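Local coordinates for eukaryotic initiation factor 4F subunit p150 (Saccharomyces cerevisiae, PDB 2VSO), which is the scaffold subunit of eIF4F, the complex that interacts with the mRNA cap structure and serves as an initial assembly point for the translation apparatus, at residues 132-137 and 191-196; 85-90 and 174-179; 62-67 and 105-110. One frame throughout, in Å; residues are numbered along the deposited sequence.

How the interactions relate
The three contacts all lie in the helical MIF4G middle domain, but at different depths. Interaction 2 is buried, about 5 Å from the chain centre; interaction 1 is partly buried, and interaction 3 is peripheral, about 22 Å out. Interactions 1 and 2 touch: Leu-176 of helix 163-185 packs on Phe-137 of helix 122-139. Interactions 2 and 3 share no helix, but helix 73-88, which carries one side of interaction 2, packs beside interaction 3. Interaction 3 stands apart from both, with nearest atoms about 13 Å away. The chemistry follows the place. The core contact is glycine and apolar packing, interaction 1 adds charged groups round a histidine, and interaction 3 depends on a side-chain-to-backbone hydrogen bond.

Interaction 1: 132-137 and 191-196; sequences RCHAEF and GKMMFE
Helices 122-139 and 191-206 of the MIF4G domain run side by side here, joined by Met-193, His-134 and Glu-196. The short axis segments are 11.4 Å apart and nearly parallel, 13° between their directions. Met-193 makes the main bridge. Its chain bends after CG, and the last torsion, at 70°, swings CE over the centre of the His-134 ring. This is a CH-pi contact. The sulfur joins in, with SD 4.0 Å from the ring centroid over the same face. Met-193 CE also packs against Cys-133 CB at 3.5 Å.

The rim of the imidazole meets polar chains. Glu-196 reaches it in an extended conformation, and its OE2 lies 3.3 Å from His-134 CE1, with carboxylate and ring planes 28° apart. The other oxygen comes near Phe-137 obliquely: Glu-196 OE1 is 3.4 Å from Phe-137 CD2, and the two planes are almost perpendicular. Phe-137 CZ also nears Glu-196 O, at 3.5 Å. Lys-192 passes the ring edge with its aliphatic end, its CE 3.9 Å from His-134 NE2.

Behind this layer, Cys-133 rests on Ile-180 and Phe-137 on Leu-176 of helix 163-185. The histidine has an acidic and a basic group near its rim. The carboxylate would probably favour a protonated ring, while Lys-192 NZ, 4.2 Å from His-134 NE2, would work against it.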
loop_
_atom_site.group_PDB
_atom_site.type_symbol
_atom_site.label_atom_id
_atom_site.label_comp_id
_atom_site.label_asym_id
_atom_site.label_seq_id
_atom_site.Cartn_x
_atom_site.Cartn_y
_atom_site.Cartn_z
ATOM N N ARG C 132 20.325 5.819 22.213
ATOM C CA ARG C 132 19.549 4.709 21.683
ATOM C C ARG C 132 19.726 4.476 20.175
ATOM O O ARG C 132 19.508 3.356 19.715
ATOM C CB ARG C 132 18.071 4.866 22.052
ATOM C CG ARG C 132 17.162 3.844 21.431
ATOM C CD ARG C 132 17.559 2.457 21.830
ATOM N NE ARG C 132 17.470 2.266 23.270
ATOM C CZ ARG C 132 18.003 1.230 23.905
ATOM N NH1 ARG C 132 18.659 0.309 23.217
ATOM N NH2 ARG C 132 17.889 1.118 25.222
ATOM N N CYS C 133 20.120 5.491 19.402
ATOM C CA CYS C 133 20.348 5.229 17.963
ATOM C C CYS C 133 21.658 4.490 17.859
ATOM O O CYS C 133 21.786 3.538 17.097
ATOM C CB CYS C 133 20.425 6.494 17.082
ATOM S SG CYS C 133 19.057 7.647 17.201
ATOM N N HIS C 134 22.628 4.955 18.639
ATOM C CA HIS C 134 23.948 4.339 18.712
ATOM C C HIS C 134 23.838 2.878 19.090
ATOM O O HIS C 134 24.470 2.016 18.485
ATOM C CB HIS C 134 24.807 5.056 19.738
ATOM C CG HIS C 134 25.466 6.298 19.220
ATOM N ND1 HIS C 134 26.250 6.304 18.084
ATOM C CD2 HIS C 134 25.484 7.561 19.695
ATOM C CE1 HIS C 134 26.708 7.526 17.878
ATOM N NE2 HIS C 134 26.263 8.308 18.846
ATOM N N ALA C 135 23.018 2.596 20.087
ATOM C CA ALA C 135 22.801 1.213 20.482
ATOM C C ALA C 135 22.220 0.410 19.324
ATOM O O ALA C 135 22.781 -0.608 18.916
ATOM C CB ALA C 135 21.896 1.135 21.708
ATOM N N GLU C 136 21.097 0.875 18.788
ATOM C CA GLU C 136 20.429 0.153 17.715
ATOM C C GLU C 136 21.294 0.122 16.453
ATOM O O GLU C 136 21.287 -0.856 15.711
ATOM C CB GLU C 136 19.043 0.751 17.435
ATOM C CG GLU C 136 18.163 0.923 18.683
ATOM C CD GLU C 136 17.815 -0.395 19.373
ATOM O OE1 GLU C 136 18.350 -1.443 18.976
ATOM O OE2 GLU C 136 16.996 -0.384 20.316
ATOM N N PHE C 137 22.056 1.183 16.227
ATOM C CA PHE C 137 22.904 1.267 15.046
ATOM C C PHE C 137 24.024 0.246 15.129
ATOM O O PHE C 137 24.271 -0.497 14.183
ATOM C CB PHE C 137 23.485 2.681 14.893
ATOM C CG PHE C 137 24.009 2.986 13.510
ATOM C CD1 PHE C 137 23.130 3.263 12.457
ATOM C CD2 PHE C 137 25.375 3.000 13.257
ATOM C CE1 PHE C 137 23.605 3.552 11.175
ATOM C CE2 PHE C 137 25.860 3.285 11.985
ATOM C CZ PHE C 137 24.971 3.564 10.940
ATOM N N GLY C 191 24.199 16.326 13.674
ATOM C CA GLY C 191 24.744 15.820 12.431
ATOM C C GLY C 191 25.644 14.614 12.611
ATOM O O GLY C 191 25.758 13.793 11.705
ATOM N N LYS C 192 26.287 14.494 13.772
ATOM C CA LYS C 192 27.271 13.434 13.978
ATOM C C LYS C 192 26.660 12.061 13.739
ATOM O O LYS C 192 27.336 11.151 13.263
ATOM C CB LYS C 192 27.906 13.513 15.374
ATOM C CG LYS C 192 27.149 12.781 16.480
ATOM C CD LYS C 192 27.985 12.687 17.758
ATOM C CE LYS C 192 27.204 12.060 18.911
ATOM N NZ LYS C 192 28.033 11.926 20.147
ATOM N N MET C 193 25.377 11.919 14.056
ATOM C CA MET C 193 24.692 10.644 13.859
ATOM C C MET C 193 24.201 10.490 12.412
ATOM O O MET C 193 24.037 9.374 11.914
ATOM C CB MET C 193 23.539 10.488 14.851
ATOM C CG MET C 193 22.825 9.148 14.755
ATOM S SD MET C 193 23.668 7.749 15.534
ATOM C CE MET C 193 23.479 8.194 17.261
ATOM N N MET C 194 23.975 11.619 11.746
ATOM C CA MET C 194 23.605 11.633 10.339
ATOM C C MET C 194 24.832 11.336 9.460
ATOM O O MET C 194 24.707 10.791 8.364
ATOM C CB MET C 194 23.003 12.990 9.985
ATOM C CG MET C 194 22.151 13.011 8.740
ATOM S SD MET C 194 20.627 12.081 8.895
ATOM C CE MET C 194 21.152 10.507 8.245
ATOM N N PHE C 195 26.023 11.681 9.950
ATOM C CA PHE C 195 27.252 11.360 9.231
ATOM C C PHE C 195 27.483 9.871 9.313
ATOM O O PHE C 195 27.932 9.242 8.358
ATOM C CB PHE C 195 28.467 12.093 9.822
ATOM C CG PHE C 195 28.655 13.492 9.307
ATOM C CD1 PHE C 195 27.923 14.544 9.830
ATOM C CD2 PHE C 195 29.575 13.760 8.306
ATOM C CE1 PHE C 195 28.096 15.835 9.354
ATOM C CE2 PHE C 195 29.752 15.053 7.823
ATOM C CZ PHE C 195 29.014 16.088 8.350
ATOM N N GLU C 196 27.174 9.305 10.471
ATOM C CA GLU C 196 27.482 7.915 10.719
ATOM C C GLU C 196 26.527 7.112 9.877
ATOM O O GLU C 196 26.857 6.039 9.389
ATOM C CB GLU C 196 27.328 7.600 12.205
ATOM C CG GLU C 196 28.195 6.458 12.713
ATOM C CD GLU C 196 27.994 6.212 14.191
ATOM O OE1 GLU C 196 27.677 5.067 14.582
ATOM O OE2 GLU C 196 28.133 7.182 14.960
#

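Interaction 2: 85-90 and 174-179; sequences KACDEP and LGLVRF
Gly-175 and Cys-87 bring the two segments together, their CA atoms 4.4 Å apart. A side chain at Gly-175 would point at the other segment and run into Cys-87 O, so the lack of one permits the close pass. Pro-90 CG also lies 4.5 Å from Gly-175 CA.

The apolar contacts come from residues that follow this glycine on the same helix. Phe-179 has CG anti to its backbone N (chi1 -176°), and the ring offers a face to Ala-86. Ala-86 CB sits over the ring centre, 3.4 Å from the centroid, a CH-pi contact. The Phe-179 ring also meets Phe-83 edge-to-face. Next to Gly-175, Cys-87 SG packs against Leu-176 CB at 3.6 Å.

The polar contact is looser. Arg-178 is extended from CG to NE, and one face of its guanidinium lies under Pro-90 O, with NE 3.6 Å from that oxygen. Its CD touches Pro-90 CB at 4.1 Å. An alanine here would probably leave Pro-90 without the flat cationic group beneath its carbonyl oxygen and Glu-219 without its weak, long ion pair.

Glu-89 forms a salt bridge with a basic side chain of another protein chain. A close backbone approach at a glycine, flanked by small and aromatic side chains, joins the C-terminal part of helix 73-88 to helix 163-185 in the buried core of the all-helical MIF4G domain.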
loop_
_atom_site.group_PDB
_atom_site.type_symbol
_atom_site.label_atom_id
_atom_site.label_comp_id
_atom_site.label_asym_id
_atom_site.label_seq_id
_atom_site.Cartn_x
_atom_site.Cartn_y
_atom_site.Cartn_z
ATOM N N LYS C 85 9.349 0.142 17.636
ATOM C CA LYS C 85 8.144 0.376 16.848
ATOM C C LYS C 85 8.471 1.098 15.551
ATOM O O LYS C 85 8.051 0.676 14.481
ATOM C CB LYS C 85 7.121 1.207 17.627
ATOM C CG LYS C 85 5.785 0.499 17.892
ATOM C CD LYS C 85 4.992 0.336 16.609
ATOM C CE LYS C 85 4.057 -0.853 16.651
ATOM N NZ LYS C 85 2.694 -0.509 17.129
ATOM N N ALA C 86 9.220 2.188 15.651
ATOM C CA ALA C 86 9.530 3.002 14.485
ATOM C C ALA C 86 10.268 2.205 13.411
ATOM O O ALA C 86 10.008 2.369 12.221
ATOM C CB ALA C 86 10.333 4.244 14.895
ATOM N N CYS C 87 11.185 1.349 13.850
ATOM C CA CYS C 87 12.019 0.542 12.962
ATOM C C CYS C 87 11.249 -0.567 12.234
ATOM O O CYS C 87 11.703 -1.046 11.196
ATOM C CB CYS C 87 13.174 -0.079 13.763
ATOM S SG CYS C 87 14.348 1.139 14.412
ATOM N N ASP C 88 10.102 -0.981 12.779
ATOM C CA ASP C 88 9.291 -2.049 12.174
ATOM C C ASP C 88 8.075 -1.522 11.406
ATOM O O ASP C 88 7.407 -2.267 10.686
ATOM C CB ASP C 88 8.795 -3.022 13.247
ATOM C CG ASP C 88 9.900 -3.865 13.824
ATOM O OD1 ASP C 88 9.931 -4.037 15.058
ATOM O OD2 ASP C 88 10.744 -4.353 13.045
ATOM N N GLU C 89 7.774 -0.245 11.596
ATOM C CA GLU C 89 6.605 0.374 10.999
ATOM C C GLU C 89 7.008 1.677 10.323
ATOM O O GLU C 89 6.481 2.735 10.649
ATOM C CB GLU C 89 5.490 0.581 12.042
ATOM C CG GLU C 89 5.013 -0.737 12.643
ATOM C CD GLU C 89 3.752 -0.627 13.524
ATOM O OE1 GLU C 89 3.234 -1.687 13.965
ATOM O OE2 GLU C 89 3.278 0.501 13.782
ATOM N N PRO C 90 7.939 1.578 9.357
ATOM C CA PRO C 90 8.544 2.683 8.608
ATOM C C PRO C 90 7.508 3.648 8.078
ATOM O O PRO C 90 7.767 4.848 8.020
ATOM C CB PRO C 90 9.212 1.974 7.429
ATOM C CG PRO C 90 9.497 0.620 7.923
ATOM C CD PRO C 90 8.356 0.272 8.818
ATOM N N LEU C 174 17.344 -0.573 7.998
ATOM C CA LEU C 174 16.918 0.462 7.057
ATOM C C LEU C 174 15.739 1.274 7.588
ATOM O O LEU C 174 15.629 2.453 7.315
ATOM C CB LEU C 174 16.596 -0.151 5.686
ATOM C CG LEU C 174 17.895 -0.597 5.019
ATOM C CD1 LEU C 174 17.705 -0.992 3.567
ATOM C CD2 LEU C 174 18.915 0.537 5.155
ATOM N N GLY C 175 14.851 0.631 8.335
ATOM C CA GLY C 175 13.779 1.346 8.989
ATOM C C GLY C 175 14.349 2.358 9.978
ATOM O O GLY C 175 13.786 3.434 10.175
ATOM N N LEU C 176 15.472 2.010 10.595
ATOM C CA LEU C 176 16.122 2.911 11.536
ATOM C C LEU C 176 16.781 4.115 10.869
ATOM O O LEU C 176 16.585 5.241 11.317
ATOM C CB LEU C 176 17.130 2.169 12.403
ATOM C CG LEU C 176 18.142 3.077 13.089
ATOM C CD1 LEU C 176 17.585 3.638 14.405
ATOM C CD2 LEU C 176 19.425 2.303 13.304
ATOM N N VAL C 177 17.556 3.886 9.807
ATOM C CA VAL C 177 18.188 4.996 9.088
ATOM C C VAL C 177 17.105 5.975 8.704
ATOM O O VAL C 177 17.295 7.194 8.726
ATOM C CB VAL C 177 18.913 4.560 7.803
ATOM C CG1 VAL C 177 20.099 3.654 8.126
ATOM C CG2 VAL C 177 17.967 3.863 6.917
ATOM N N ARG C 178 15.946 5.423 8.378
ATOM C CA ARG C 178 14.811 6.222 7.988
ATOM C C ARG C 178 14.331 7.054 9.151
ATOM O O ARG C 178 14.025 8.237 9.000
ATOM C CB ARG C 178 13.685 5.317 7.504
ATOM C CG ARG C 178 12.376 6.026 7.467
ATOM C CD ARG C 178 11.371 5.340 6.593
ATOM N NE ARG C 178 10.455 6.379 6.164
ATOM C CZ ARG C 178 9.552 6.253 5.209
ATOM N NH1 ARG C 178 9.421 5.102 4.567
ATOM N NH2 ARG C 178 8.781 7.284 4.906
ATOM N N PHE C 179 14.272 6.411 10.311
ATOM C CA PHE C 179 13.808 7.028 11.538
ATOM C C PHE C 179 14.782 8.089 12.037
ATOM O O PHE C 179 14.368 9.147 12.507
ATOM C CB PHE C 179 13.584 5.953 12.589
ATOM C CG PHE C 179 13.010 6.467 13.862
ATOM C CD1 PHE C 179 11.813 7.144 13.875
ATOM C CD2 PHE C 179 13.670 6.259 15.061
ATOM C CE1 PHE C 179 11.276 7.613 15.059
ATOM C CE2 PHE C 179 13.137 6.725 16.245
ATOM C CZ PHE C 179 11.936 7.400 16.242
#

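Interaction 3: 62-67 and 105-110; sequences IANISV and KELNPD
Asn-64 and Asn-108 tie the C-terminal part of helix 52-64 to the loop that follows helix 93-106. The Asn-64 side chain leans over the loop so that OD1 accepts a hydrogen bond from Asn-108 N. The bond measures 3.1 Å from Asn-108 N to Asn-64 OD1 and is nearly straight, 174° at the hydrogen. The donor is tilted from the carbonyl plane. Asn-108 lies just past helix 93-106, where Leu-107 is first to leave helical geometry.

Asn-108 holds CG anti to its own backbone N (chi1 -174°). Its amide plane is steeply inclined to that of Asn-64, and the side chains cross at about a right angle. Asn-108 CB lies under the Asn-64 amide, 3.6 Å from Asn-64 OD1. The Asn-108 amide nitrogen faces Val-67, with ND2 3.3 Å from Val-67 CG1. Its OD1 turns back to Asp-110 N, forming an Asx turn through a weak bond of 3.4 Å between Asn-108 OD1 and Asp-110 N.

Leu-107 has CG anti to its backbone N (chi1 -170°), beside the carbonyl carbon, and slides past Asn-64 in the opposite direction. Its CD1 approaches Asn-64 OD1 and also reaches Ala-63 CB, 4.4 Å away.

Ala-63 and Leu-107 both rest on Leu-75 of helix 73-88, and Ile-111 packs on Asn-64 and Val-67. The contact joins the C-terminal part of helix 52-64 to the loop after helix 93-106, beside helix 73-88.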
loop_
_atom_site.group_PDB
_atom_site.type_symbol
_atom_site.label_atom_id
_atom_site.label_comp_id
_atom_site.label_asym_id
_atom_site.label_seq_id
_atom_site.Cartn_x
_atom_site.Cartn_y
_atom_site.Cartn_z
ATOM N N ILE C 62 3.506 7.863 30.953
ATOM C CA ILE C 62 4.269 6.662 31.249
ATOM C C ILE C 62 5.736 7.043 31.325
ATOM O O ILE C 62 6.460 6.574 32.201
ATOM C CB ILE C 62 4.027 5.569 30.185
ATOM C CG1 ILE C 62 2.609 5.025 30.302
ATOM C CG2 ILE C 62 5.002 4.431 30.328
ATOM C CD1 ILE C 62 2.390 3.775 29.495
ATOM N N ALA C 63 6.173 7.919 30.422
ATOM C CA ALA C 63 7.558 8.379 30.457
ATOM C C ALA C 63 7.820 9.137 31.752
ATOM O O ALA C 63 8.855 8.960 32.383
ATOM C CB ALA C 63 7.881 9.260 29.254
ATOM N N ASN C 64 6.860 9.971 32.133
ATOM C CA ASN C 64 6.989 10.831 33.294
ATOM C C ASN C 64 7.101 10.089 34.634
ATOM O O ASN C 64 7.556 10.662 35.618
ATOM C CB ASN C 64 5.843 11.849 33.318
ATOM C CG ASN C 64 6.203 13.150 32.606
ATOM O OD1 ASN C 64 7.335 13.335 32.168
ATOM N ND2 ASN C 64 5.242 14.057 32.503
ATOM N N ILE C 65 6.695 8.821 34.660
ATOM C CA ILE C 65 6.823 7.988 35.849
ATOM C C ILE C 65 8.223 8.089 36.463
ATOM O O ILE C 65 8.414 7.834 37.656
ATOM C CB ILE C 65 6.510 6.508 35.550
ATOM C CG1 ILE C 65 5.016 6.244 35.703
ATOM C CG2 ILE C 65 7.273 5.596 36.485
ATOM C CD1 ILE C 65 4.624 4.819 35.387
ATOM N N SER C 66 9.191 8.486 35.642
ATOM C CA SER C 66 10.593 8.521 36.047
ATOM C C SER C 66 10.958 9.585 37.101
ATOM O O SER C 66 12.106 9.639 37.541
ATOM C CB SER C 66 11.497 8.640 34.812
ATOM O OG SER C 66 11.964 7.367 34.392
ATOM N N VAL C 67 10.002 10.425 37.503
ATOM C CA VAL C 67 10.253 11.378 38.589
ATOM C C VAL C 67 10.515 10.609 39.880
ATOM O O VAL C 67 11.261 11.060 40.739
ATOM C CB VAL C 67 9.066 12.334 38.871
ATOM C CG1 VAL C 67 8.244 12.586 37.624
ATOM C CG2 VAL C 67 8.192 11.782 39.995
ATOM N N LYS C 105 9.865 17.776 24.507
ATOM C CA LYS C 105 9.330 19.105 24.769
ATOM C C LYS C 105 8.562 19.152 26.082
ATOM O O LYS C 105 8.660 20.122 26.831
ATOM C CB LYS C 105 8.419 19.545 23.614
ATOM C CG LYS C 105 8.029 21.019 23.626
ATOM C CD LYS C 105 7.269 21.395 22.356
ATOM C CE LYS C 105 7.228 22.904 22.142
ATOM N NZ LYS C 105 6.646 23.265 20.815
ATOM N N GLU C 106 7.810 18.091 26.360
ATOM C CA GLU C 106 6.841 18.107 27.445
ATOM C C GLU C 106 7.217 17.224 28.639
ATOM O O GLU C 106 6.437 17.068 29.580
ATOM C CB GLU C 106 5.451 17.747 26.908
ATOM C CG GLU C 106 5.071 18.539 25.653
ATOM C CD GLU C 106 3.596 18.476 25.333
ATOM O OE1 GLU C 106 2.844 17.849 26.110
ATOM O OE2 GLU C 106 3.185 19.055 24.303
ATOM N N LEU C 107 8.412 16.654 28.612
ATOM C CA LEU C 107 8.856 15.873 29.750
ATOM C C LEU C 107 8.891 16.762 30.975
ATOM O O LEU C 107 9.218 17.946 30.884
ATOM C CB LEU C 107 10.242 15.278 29.522
ATOM C CG LEU C 107 10.637 14.253 30.590
ATOM C CD1 LEU C 107 9.854 12.972 30.386
ATOM C CD2 LEU C 107 12.139 13.975 30.603
ATOM N N ASN C 108 8.545 16.179 32.117
ATOM C CA ASN C 108 8.638 16.855 33.397
ATOM C C ASN C 108 10.096 17.197 33.656
ATOM O O ASN C 108 10.945 16.311 33.638
ATOM C CB ASN C 108 8.105 15.926 34.483
ATOM C CG ASN C 108 8.026 16.590 35.832
ATOM O OD1 ASN C 108 8.179 17.804 35.956
ATOM N ND2 ASN C 108 7.775 15.791 36.858
ATOM N N PRO C 109 10.402 18.487 33.879
ATOM C CA PRO C 109 11.791 18.927 34.098
ATOM C C PRO C 109 12.375 18.452 35.441
ATOM O O PRO C 109 13.601 18.411 35.593
ATOM C CB PRO C 109 11.689 20.458 34.084
ATOM C CG PRO C 109 10.321 20.777 33.533
ATOM C CD PRO C 109 9.451 19.613 33.881
ATOM N N ASP C 110 11.517 18.101 36.398
ATOM C CA ASP C 110 11.979 17.671 37.721
ATOM C C ASP C 110 12.753 16.348 37.666
ATOM O O ASP C 110 13.338 15.921 38.667
ATOM C CB ASP C 110 10.802 17.521 38.697
ATOM C CG ASP C 110 10.061 18.824 38.936
ATOM O OD1 ASP C 110 10.680 19.903 38.797
ATOM O OD2 ASP C 110 8.856 18.763 39.270
#